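Local structure of Myo-inositol 2-dehydrogenase (Lactobacillus plantarum WCFS1, 3CEA) at residues 82-87 with 98-103; 136-141 with 252-257; 211-216 with 243-248. The protein probably catalyses the NAD-dependent oxidation of myo-inositol at its 2-position, holding the cofactor on a Rossmann-fold domain. All blocks are in the same frame, centred on the assembly; numbering follows the deposited sequence.

Interaction 1. Residues 82-87 with 98-103; sequences PFHPEM and VFCEKP. With NAD (nicotinamide-adenine-dinucleotide), chain E.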
loop_
_atom_site.group_PDB
_atom_site.type_symbol
_atom_site.label_atom_id
_atom_site.label_comp_id
_atom_site.label_asym_id
_atom_site.label_seq_id
_atom_site.Cartn_x
_atom_site.Cartn_y
_atom_site.Cartn_z
ATOM N N PRO A 82 -3.638 -17.931 36.095
ATOM C CA PRO A 82 -3.338 -18.715 37.301
ATOM C C PRO A 82 -4.383 -19.782 37.651
ATOM O O PRO A 82 -4.037 -20.799 38.256
ATOM C CB PRO A 82 -3.277 -17.649 38.404
ATOM C CG PRO A 82 -2.910 -16.403 37.695
ATOM C CD PRO A 82 -3.648 -16.485 36.392
ATOM N N PHE A 83 -5.636 -19.550 37.264
ATOM C CA PHE A 83 -6.742 -20.457 37.594
ATOM C C PHE A 83 -6.929 -21.592 36.584
ATOM O O PHE A 83 -7.710 -22.511 36.820
ATOM C CB PHE A 83 -8.047 -19.674 37.753
ATOM C CG PHE A 83 -8.032 -18.692 38.887
ATOM C CD1 PHE A 83 -8.262 -19.114 40.194
ATOM C CD2 PHE A 83 -7.794 -17.341 38.650
ATOM C CE1 PHE A 83 -8.249 -18.206 41.252
ATOM C CE2 PHE A 83 -7.782 -16.423 39.701
ATOM C CZ PHE A 83 -8.010 -16.858 41.006
ATOM N N HIS A 84 -6.206 -21.522 35.469
ATOM C CA HIS A 84 -6.309 -22.509 34.393
ATOM C C HIS A 84 -6.020 -23.958 34.818
ATOM O O HIS A 84 -6.821 -24.840 34.522
ATOM C CB HIS A 84 -5.416 -22.114 33.209
ATOM C CG HIS A 84 -5.935 -20.962 32.407
ATOM N ND1 HIS A 84 -5.376 -20.586 31.205
ATOM C CD2 HIS A 84 -6.969 -20.115 32.620
ATOM C CE1 HIS A 84 -6.033 -19.549 30.719
ATOM N NE2 HIS A 84 -7.006 -19.244 31.558
ATOM N N PRO A 85 -4.878 -24.211 35.501
ATOM C CA PRO A 85 -4.560 -25.589 35.890
ATOM C C PRO A 85 -5.596 -26.216 36.828
ATOM O O PRO A 85 -6.054 -27.332 36.575
ATOM C CB PRO A 85 -3.209 -25.452 36.605
ATOM C CG PRO A 85 -2.636 -24.184 36.093
ATOM C CD PRO A 85 -3.816 -23.284 35.937
ATOM N N GLU A 86 -5.963 -25.497 37.887
ATOM C CA GLU A 86 -6.912 -26.006 38.878
ATOM C C GLU A 86 -8.327 -26.183 38.322
ATOM O O GLU A 86 -9.059 -27.075 38.758
ATOM C CB GLU A 86 -6.924 -25.133 40.142
ATOM C CG GLU A 86 -7.180 -23.643 39.907
ATOM C CD GLU A 86 -7.347 -22.861 41.200
ATOM O OE1 GLU A 86 -8.205 -23.240 42.031
ATOM O OE2 GLU A 86 -6.623 -21.857 41.379
HETATM N N MSE A 87 -8.703 -25.333 37.368
HETATM C CA MSE A 87 -10.008 -25.437 36.718
HETATM C C MSE A 87 -10.044 -26.599 35.736
HETATM O O MSE A 87 -11.045 -27.312 35.655
HETATM C CB MSE A 87 -10.379 -24.135 36.008
HETATM C CG MSE A 87 -10.849 -23.043 36.948
HETATM SE SE MSE A 87 -11.094 -21.342 36.055
HETATM C CE MSE A 87 -11.730 -20.306 37.583
ATOM N N VAL A 98 -12.671 -30.254 27.819
ATOM C CA VAL A 98 -12.180 -28.937 28.215
ATOM C C VAL A 98 -11.551 -28.157 27.064
ATOM O O VAL A 98 -10.638 -28.641 26.389
ATOM C CB VAL A 98 -11.162 -29.032 29.392
ATOM C CG1 VAL A 98 -10.632 -27.655 29.766
ATOM C CG2 VAL A 98 -11.790 -29.702 30.603
ATOM N N PHE A 99 -12.066 -26.949 26.849
ATOM C CA PHE A 99 -11.390 -25.948 26.040
ATOM C C PHE A 99 -10.840 -24.888 26.987
ATOM O O PHE A 99 -11.598 -24.123 27.586
ATOM C CB PHE A 99 -12.350 -25.322 25.027
ATOM C CG PHE A 99 -11.700 -24.324 24.103
ATOM C CD1 PHE A 99 -11.542 -22.991 24.488
ATOM C CD2 PHE A 99 -11.255 -24.715 22.843
ATOM C CE1 PHE A 99 -10.943 -22.066 23.639
ATOM C CE2 PHE A 99 -10.658 -23.794 21.983
ATOM C CZ PHE A 99 -10.500 -22.467 22.384
ATOM N N CYS A 100 -9.520 -24.860 27.129
ATOM C CA CYS A 100 -8.863 -23.889 27.994
ATOM C C CYS A 100 -8.108 -22.865 27.159
ATOM O O CYS A 100 -7.388 -23.224 26.223
ATOM C CB CYS A 100 -7.907 -24.595 28.960
ATOM S SG CYS A 100 -7.273 -23.558 30.298
ATOM N N GLU A 101 -8.278 -21.591 27.499
ATOM C CA GLU A 101 -7.542 -20.520 26.837
ATOM C C GLU A 101 -6.053 -20.567 27.145
ATOM O O GLU A 101 -5.629 -21.161 28.139
ATOM C CB GLU A 101 -8.112 -19.143 27.201
ATOM C CG GLU A 101 -9.171 -18.621 26.229
ATOM C CD GLU A 101 -8.669 -18.482 24.791
ATOM O OE1 GLU A 101 -7.438 -18.436 24.568
ATOM O OE2 GLU A 101 -9.517 -18.405 23.877
ATOM N N LYS A 102 -5.267 -19.948 26.267
ATOM C CA LYS A 102 -3.823 -19.852 26.436
ATOM C C LYS A 102 -3.497 -18.786 27.489
ATOM O O LYS A 102 -4.278 -17.854 27.679
ATOM C CB LYS A 102 -3.155 -19.529 25.088
ATOM C CG LYS A 102 -3.420 -18.121 24.550
ATOM C CD LYS A 102 -2.311 -17.166 24.968
ATOM C CE LYS A 102 -2.839 -15.769 25.249
ATOM N NZ LYS A 102 -1.740 -14.803 25.523
ATOM N N PRO A 103 -2.366 -18.933 28.205
ATOM C CA PRO A 103 -1.469 -20.091 28.243
ATOM C C PRO A 103 -2.010 -21.160 29.187
ATOM O O PRO A 103 -3.026 -20.935 29.850
ATOM C CB PRO A 103 -0.155 -19.514 28.793
ATOM C CG PRO A 103 -0.420 -18.061 29.112
ATOM C CD PRO A 103 -1.892 -17.847 29.079
HETATM P PA NAD E . -10.469 -10.582 31.952
HETATM O O1A NAD E . -10.948 -9.528 31.030
HETATM O O2A NAD E . -9.859 -10.009 33.173
HETATM O O5B NAD E . -11.691 -11.568 32.305
HETATM C C5B NAD E . -11.572 -12.533 33.331
HETATM C C4B NAD E . -12.953 -13.077 33.691
HETATM O O4B NAD E . -12.839 -14.242 34.491
HETATM C C3B NAD E . -13.777 -12.074 34.482
HETATM O O3B NAD E . -15.061 -12.030 33.911
HETATM C C2B NAD E . -13.840 -12.640 35.887
HETATM O O2B NAD E . -15.079 -12.395 36.514
HETATM C C1B NAD E . -13.614 -14.127 35.670
HETATM N N9A NAD E . -12.916 -14.745 36.813
HETATM C C8A NAD E . -11.738 -14.333 37.387
HETATM N N7A NAD E . -11.431 -15.169 38.405
HETATM C C5A NAD E . -12.400 -16.108 38.493
HETATM C C6A NAD E . -12.579 -17.187 39.351
HETATM N N6A NAD E . -11.576 -17.577 40.129
HETATM N N1A NAD E . -13.692 -17.996 39.200
HETATM C C2A NAD E . -14.619 -17.733 38.205
HETATM N N3A NAD E . -14.435 -16.656 37.355
HETATM C C4A NAD E . -13.343 -15.856 37.497
HETATM O O3 NAD E . -9.403 -11.535 31.209
HETATM P PN NAD E . -9.485 -11.835 29.628
HETATM O O1N NAD E . -10.902 -12.043 29.242
HETATM O O2N NAD E . -8.660 -10.817 28.948
HETATM O O5D NAD E . -8.699 -13.226 29.451
HETATM C C5D NAD E . -8.940 -14.362 30.248
HETATM C C4D NAD E . -8.010 -15.472 29.769
HETATM O O4D NAD E . -7.982 -15.507 28.352
HETATM C C3D NAD E . -6.582 -15.264 30.251
HETATM O O3D NAD E . -6.113 -16.462 30.826
HETATM C C2D NAD E . -5.797 -14.924 28.998
HETATM O O2D NAD E . -4.518 -15.510 29.000
HETATM C C1D NAD E . -6.653 -15.472 27.864
HETATM N N1N NAD E . -6.552 -14.639 26.649
HETATM C C2N NAD E . -6.258 -15.246 25.454
HETATM C C3N NAD E . -6.151 -14.490 24.282
HETATM C C7N NAD E . -6.003 -15.156 22.944
HETATM O O7N NAD E . -5.468 -14.405 21.879
HETATM N N7N NAD E . -6.374 -16.431 22.786
HETATM C C4N NAD E . -6.345 -13.111 24.337
HETATM C C5N NAD E . -6.642 -12.502 25.555
HETATM C C6N NAD E . -6.744 -13.280 26.707
#

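Interaction 2. Residues 136-141 with 252-257; sequences DSYRYA and VELEVM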
loop_
_atom_site.group_PDB
_atom_site.type_symbol
_atom_site.label_atom_id
_atom_site.label_comp_id
_atom_site.label_asym_id
_atom_site.label_seq_id
_atom_site.Cartn_x
_atom_site.Cartn_y
_atom_site.Cartn_z
ATOM N N ASP A 136 -7.184 -17.205 8.524
ATOM C CA ASP A 136 -7.125 -17.431 7.078
ATOM C C ASP A 136 -5.788 -17.032 6.459
ATOM O O ASP A 136 -5.261 -17.746 5.605
ATOM C CB ASP A 136 -8.271 -16.685 6.383
ATOM C CG ASP A 136 -8.517 -17.176 4.967
ATOM N N SER A 137 -5.250 -15.895 6.902
ATOM C CA SER A 137 -3.996 -15.349 6.372
ATOM C C SER A 137 -2.765 -16.149 6.801
ATOM O O SER A 137 -1.904 -16.467 5.972
ATOM C CB SER A 137 -3.840 -13.872 6.755
ATOM O OG SER A 137 -4.806 -13.073 6.099
ATOM N N TYR A 138 -2.683 -16.473 8.092
ATOM C CA TYR A 138 -1.594 -17.305 8.602
ATOM C C TYR A 138 -1.560 -18.660 7.896
ATOM O O TYR A 138 -0.485 -19.136 7.515
ATOM C CB TYR A 138 -1.676 -17.472 10.122
ATOM C CG TYR A 138 -1.247 -16.242 10.893
ATOM C CD1 TYR A 138 0.093 -15.859 10.939
ATOM C CD2 TYR A 138 -2.178 -15.460 11.578
ATOM C CE1 TYR A 138 0.496 -14.732 11.640
ATOM C CE2 TYR A 138 -1.784 -14.326 12.287
ATOM C CZ TYR A 138 -0.444 -13.970 12.315
ATOM O OH TYR A 138 -0.039 -12.851 13.012
ATOM N N ARG A 139 -2.739 -19.254 7.706
ATOM C CA ARG A 139 -2.890 -20.513 6.969
ATOM C C ARG A 139 -2.420 -20.406 5.517
ATOM O O ARG A 139 -1.804 -21.333 4.989
ATOM C CB ARG A 139 -4.344 -20.990 7.004
ATOM C CG ARG A 139 -4.679 -21.927 8.149
ATOM C CD ARG A 139 -6.109 -22.439 8.008
ATOM N NE ARG A 139 -6.355 -23.624 8.824
ATOM N N TYR A 140 -2.724 -19.276 4.881
ATOM C CA TYR A 140 -2.313 -19.008 3.503
ATOM C C TYR A 140 -0.790 -18.929 3.390
ATOM O O TYR A 140 -0.197 -19.502 2.472
ATOM C CB TYR A 140 -2.969 -17.713 3.005
ATOM C CG TYR A 140 -2.663 -17.348 1.568
ATOM C CD1 TYR A 140 -3.306 -17.990 0.512
ATOM C CD2 TYR A 140 -1.744 -16.343 1.268
ATOM C CE1 TYR A 140 -3.035 -17.651 -0.808
ATOM C CE2 TYR A 140 -1.466 -15.993 -0.051
ATOM C CZ TYR A 140 -2.113 -16.651 -1.081
ATOM O OH TYR A 140 -1.836 -16.306 -2.384
ATOM N N ALA A 141 -0.174 -18.229 4.338
ATOM C CA ALA A 141 1.275 -18.086 4.401
ATOM C C ALA A 141 1.976 -19.407 4.707
ATOM O O ALA A 141 3.060 -19.670 4.185
ATOM C CB ALA A 141 1.651 -17.039 5.427
ATOM N N VAL A 252 -0.449 -6.817 14.760
ATOM C CA VAL A 252 -0.149 -8.243 14.817
ATOM C C VAL A 252 0.440 -8.657 13.473
ATOM O O VAL A 252 -0.257 -8.742 12.457
ATOM C CB VAL A 252 -1.379 -9.110 15.201
ATOM C CG1 VAL A 252 -1.014 -10.584 15.176
ATOM C CG2 VAL A 252 -1.891 -8.743 16.588
ATOM N N GLU A 253 1.740 -8.921 13.493
ATOM C CA GLU A 253 2.534 -8.995 12.286
ATOM C C GLU A 253 3.472 -10.190 12.359
ATOM O O GLU A 253 4.108 -10.427 13.390
ATOM C CB GLU A 253 3.328 -7.692 12.147
ATOM C CG GLU A 253 4.011 -7.452 10.810
ATOM C CD GLU A 253 4.905 -6.211 10.832
ATOM O OE1 GLU A 253 4.792 -5.395 11.780
ATOM O OE2 GLU A 253 5.725 -6.051 9.902
ATOM N N LEU A 254 3.536 -10.949 11.270
ATOM C CA LEU A 254 4.500 -12.033 11.140
ATOM C C LEU A 254 5.231 -11.940 9.809
ATOM O O LEU A 254 4.605 -11.882 8.746
ATOM C CB LEU A 254 3.829 -13.404 11.279
ATOM C CG LEU A 254 4.749 -14.631 11.376
ATOM C CD1 LEU A 254 5.544 -14.644 12.681
ATOM C CD2 LEU A 254 3.951 -15.919 11.238
ATOM N N GLU A 255 6.558 -11.924 9.883
ATOM C CA GLU A 255 7.396 -11.914 8.695
ATOM C C GLU A 255 8.195 -13.202 8.619
ATOM O O GLU A 255 8.970 -13.515 9.521
ATOM C CB GLU A 255 8.340 -10.711 8.705
ATOM C CG GLU A 255 9.318 -10.671 7.535
ATOM C CD GLU A 255 10.404 -9.640 7.729
ATOM O OE1 GLU A 255 10.125 -8.434 7.558
ATOM O OE2 GLU A 255 11.540 -10.037 8.057
ATOM N N VAL A 256 7.995 -13.953 7.545
ATOM C CA VAL A 256 8.800 -15.136 7.303
ATOM C C VAL A 256 9.759 -14.846 6.155
ATOM O O VAL A 256 9.361 -14.756 4.991
ATOM C CB VAL A 256 7.952 -16.393 7.034
ATOM C CG1 VAL A 256 8.812 -17.635 7.175
ATOM C CG2 VAL A 256 6.775 -16.467 8.005
HETATM N N MSE A 257 11.027 -14.685 6.513
HETATM C CA MSE A 257 12.071 -14.320 5.576
HETATM C C MSE A 257 12.787 -15.580 5.102
HETATM O O MSE A 257 13.459 -16.250 5.887
HETATM C CB MSE A 257 13.043 -13.355 6.255
HETATM C CG MSE A 257 13.989 -12.643 5.321
HETATM SE SE MSE A 257 15.523 -11.908 6.248
HETATM C CE MSE A 257 14.681 -10.371 7.076
HETATM O O HOH W 1 -1.549 -10.888 11.354
#

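Interaction 3. Residues 211-216 with 243-248; sequences NIAAPQ and GRHAAH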
loop_
_atom_site.group_PDB
_atom_site.type_symbol
_atom_site.label_atom_id
_atom_site.label_comp_id
_atom_site.label_asym_id
_atom_site.label_seq_id
_atom_site.Cartn_x
_atom_site.Cartn_y
_atom_site.Cartn_z
ATOM N N ASN A 211 10.162 0.002 29.854
ATOM C CA ASN A 211 9.047 0.725 30.454
ATOM C C ASN A 211 9.061 2.205 30.072
ATOM O O ASN A 211 8.462 3.036 30.760
ATOM C CB ASN A 211 9.057 0.567 31.976
ATOM C CG ASN A 211 8.172 -0.569 32.454
ATOM O OD1 ASN A 211 7.110 -0.834 31.883
ATOM N ND2 ASN A 211 8.597 -1.236 33.523
ATOM N N ILE A 212 9.743 2.529 28.976
ATOM C CA ILE A 212 9.849 3.909 28.504
ATOM C C ILE A 212 8.474 4.494 28.157
ATOM O O ILE A 212 8.140 5.601 28.585
ATOM C CB ILE A 212 10.837 4.035 27.310
ATOM C CG1 ILE A 212 12.271 3.746 27.775
ATOM C CG2 ILE A 212 10.753 5.422 26.665
ATOM C CD1 ILE A 212 13.283 3.580 26.650
ATOM N N ALA A 213 7.681 3.733 27.403
ATOM C CA ALA A 213 6.345 4.158 26.979
ATOM C C ALA A 213 5.327 4.274 28.124
ATOM O O ALA A 213 4.385 5.065 28.037
ATOM C CB ALA A 213 5.819 3.232 25.894
ATOM N N ALA A 214 5.518 3.482 29.180
ATOM C CA ALA A 214 4.630 3.488 30.346
ATOM C C ALA A 214 5.353 3.035 31.623
ATOM O O ALA A 214 5.349 1.843 31.948
ATOM C CB ALA A 214 3.397 2.620 30.088
ATOM N N PRO A 215 5.968 3.985 32.357
ATOM C CA PRO A 215 6.757 3.652 33.548
ATOM C C PRO A 215 5.909 3.199 34.739
ATOM O O PRO A 215 6.435 2.582 35.671
ATOM C CB PRO A 215 7.477 4.968 33.881
ATOM C CG PRO A 215 7.255 5.871 32.695
ATOM C CD PRO A 215 5.960 5.436 32.104
ATOM N N GLN A 216 4.610 3.501 34.700
ATOM C CA GLN A 216 3.688 3.148 35.783
ATOM C C GLN A 216 3.405 1.645 35.843
ATOM O O GLN A 216 2.870 1.151 36.836
ATOM C CB GLN A 216 2.377 3.943 35.675
ATOM C CG GLN A 216 1.424 3.494 34.555
ATOM C CD GLN A 216 1.692 4.165 33.210
ATOM O OE1 GLN A 216 2.767 4.722 32.971
ATOM N NE2 GLN A 216 0.704 4.113 32.324
ATOM N N GLY A 243 4.158 -5.570 22.878
ATOM C CA GLY A 243 3.973 -4.191 23.311
ATOM C C GLY A 243 2.536 -3.887 23.672
ATOM O O GLY A 243 1.634 -4.683 23.387
ATOM N N ARG A 244 2.329 -2.729 24.301
ATOM C CA ARG A 244 1.017 -2.326 24.800
ATOM C C ARG A 244 0.736 -0.830 24.597
ATOM O O ARG A 244 -0.185 -0.286 25.208
ATOM C CB ARG A 244 0.889 -2.665 26.294
ATOM C CG ARG A 244 1.402 -4.044 26.681
ATOM C CD ARG A 244 0.600 -4.620 27.820
ATOM N NE ARG A 244 0.878 -6.040 28.020
ATOM C CZ ARG A 244 0.239 -7.037 27.407
ATOM N NH1 ARG A 244 -0.732 -6.789 26.534
ATOM N NH2 ARG A 244 0.573 -8.293 27.673
ATOM N N HIS A 245 1.513 -0.173 23.736
ATOM C CA HIS A 245 1.437 1.282 23.609
ATOM C C HIS A 245 1.509 1.824 22.173
ATOM O O HIS A 245 2.068 2.900 21.940
ATOM C CB HIS A 245 2.526 1.929 24.469
ATOM C CG HIS A 245 2.050 3.106 25.261
ATOM N ND1 HIS A 245 2.152 4.403 24.804
ATOM C CD2 HIS A 245 1.471 3.183 26.483
ATOM C CE1 HIS A 245 1.658 5.228 25.711
ATOM N NE2 HIS A 245 1.237 4.512 26.739
ATOM N N ALA A 246 0.937 1.092 21.217
ATOM C CA ALA A 246 0.834 1.583 19.841
ATOM C C ALA A 246 -0.260 2.644 19.720
ATOM O O ALA A 246 -1.314 2.537 20.356
ATOM C CB ALA A 246 0.581 0.439 18.869
ATOM N N ALA A 247 0.002 3.664 18.905
ATOM C CA ALA A 247 -0.948 4.751 18.682
ATOM C C ALA A 247 -1.982 4.428 17.599
ATOM O O ALA A 247 -3.139 4.839 17.709
ATOM C CB ALA A 247 -0.211 6.039 18.348
ATOM N N HIS A 248 -1.570 3.687 16.571
ATOM C CA HIS A 248 -2.430 3.422 15.410
ATOM C C HIS A 248 -3.532 2.384 15.641
ATOM O O HIS A 248 -4.634 2.514 15.107
ATOM C CB HIS A 248 -1.594 3.071 14.171
ATOM C CG HIS A 248 -0.836 1.783 14.282
ATOM N ND1 HIS A 248 0.229 1.614 15.140
ATOM C CD2 HIS A 248 -0.972 0.612 13.615
ATOM C CE1 HIS A 248 0.707 0.389 15.011
ATOM N NE2 HIS A 248 -0.002 -0.240 14.089
HETATM O O HOH W 2 1.523 5.821 29.698
#

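Interaction 1. Residues 82-87 with 98-103
His84 of helix 84-93 faces Cys100 at the end of strand 97-100, with their CA atoms 7.0 Å apart. Both elements belong to a beta-alpha-beta unit of the NAD-binding Rossmann fold, in which helix 84-93 joins strands 74-77 and 97-100. The imidazole of His84 carries the contact. Its CG lies anti to the carbonyl carbon (chi1 -73°), which sends the ring across to the chain just past the strand. There ND1 donates to Pro103 O at 2.7 Å, close to the ring plane and almost in line with the C=O bond. Cys100 SG sits over one face of the same ring, offset toward its rim, 3.6 Å from His84 CG. NE2 is hydrogen-bonded to Ala79 O. With both ring nitrogens engaged, the imidazole is unlikely to turn.

The peptide before Pro103 is cis, within the Glu-Lys-Pro sequence familiar from the GFO/IDH/MocA family. This segment grips the nicotinamide half of NAD. Lys102 O accepts a 2.7 Å hydrogen bond from the ribose O2D of NAD. Lys102 CE lies over a face of the nicotinamide ring, 3.5 Å from C2N of NAD. Glu101 OE1 accepts hydrogen bonds from the carboxamide N7N of NAD and from the backbone N of Lys102, while its OE2 is hydrogen-bonded to His23 NE2. At the adenine end, Met87 CE touches N1A of NAD at 3.4 Å. The exocyclic N6A of NAD stands over the centre of the Phe83 ring, 3.6 Å from Phe83 CE1.

Interaction 2. Residues 136-141 with 252-257
Tyr138 reaches from helix 136-146 to Val252 and Leu254 on strand 251-258, in the GFO/IDH/MocA C-terminal domain. The short helix and strand segments run almost parallel, at 3°, with their axes 11.0 Å apart. This is helix-on-sheet packing. One long aromatic side chain spans most of the gap.

The tyrosine CG lies anti to the carbonyl carbon (chi1 -75°), which carries the phenol toward the strand. The ring presents its edge, not its face. Tyr138 CE1 meets Leu254 CB at 3.6 Å, with that carbon near the ring plane. With Leu254 CG anti to the backbone N (chi1 -171°), its CD2 is brought close by, 3.7 Å from Tyr138 CE1. Farther out, Val252 CG1 lies 3.3 Å from Tyr138 OH, and the two side chains cross at about a right angle.

The hydroxyl has a polar partner too. A water lies 3.0 Å from Tyr138 OH and donates to Val252 O at 2.7 Å. A phenylalanine here would probably leave this water without its phenol partner and lose the touch on Val252 CG1.

Tyr138 also touches Ile265 of strand 262-265, Leu193 of helix 182-198 and Phe294. Leu254 and Val256 rest on Phe197 of helix 182-198 and on Met156 of strand 153-163, which pairs with strand 251-258 on the side away from strand 262-265.

Interaction 3. Residues 211-216 with 243-248
Ala213 lies against the imidazole of His245 and makes most of this contact. Its methyl touches the root of the side chain, with Ala213 CB 3.8 Å from His245 CB. The same methyl makes an off-centre CH-pi contact with the ring, 4.2 Å from the centroid and 29° off the normal. The first two torsions of His245 (chi1 -136°, chi2 -93°) together turn the ring so that a face meets the Ala213 carbonyl. The oxygen of that carbonyl stands over this face, offset toward the rim and 3.4 Å from His245 NE2. It lies above the plane, and the angle is too poor for a hydrogen bond. Ala214 CB adds a looser touch, 4.1 Å from His245 CD2.

A water links the two segments at NE2. It lies 3.2 Å from His245 NE2 and accepts a hydrogen bond from Gln216 NE2, also at 3.2 Å. The other ring nitrogen, ND1, is hydrogen-bonded to Ser259 O of the third subunit, and the same Ser259 packs on Ala213. The imidazole thus has a polar partner at each nitrogen, one of them across a subunit interface.

Further out, both segments are fixed to one neighbouring loop, where Asn211 OD1 accepts from Glu224 N and Arg244 N donates to Glu224 OE2.

The contact joins the loop between strands 202-210 and 225-232 to the corner where the chain leaves strand 237-243, and Met167 of helix 167-176 packs on Ala214, Gln216 and His245.

From the N terminus, interaction 1 comes first. It closes a short loop around helix 84-93 inside the Rossmann domain and is complete before the others begin. Interaction 2 then opens at helix 136-146 and closes on strand 251-258, with 110 residues between its segments. Interaction 3 is nested inside that loop, joining 211-216 to 243-248 across 26 residues that include two strands of the mixed sheet. Segments 243-248 and 252-257 nearly follow one another, yet the centres of interactions 2 and 3 lie 25 Å apart. Interaction 1 belongs to the NAD-binding domain. The other two lie in the C-terminal domain, one joining a helix to the mixed sheet, the other a loop to the corner after strand 237-243, and both border the third subunit.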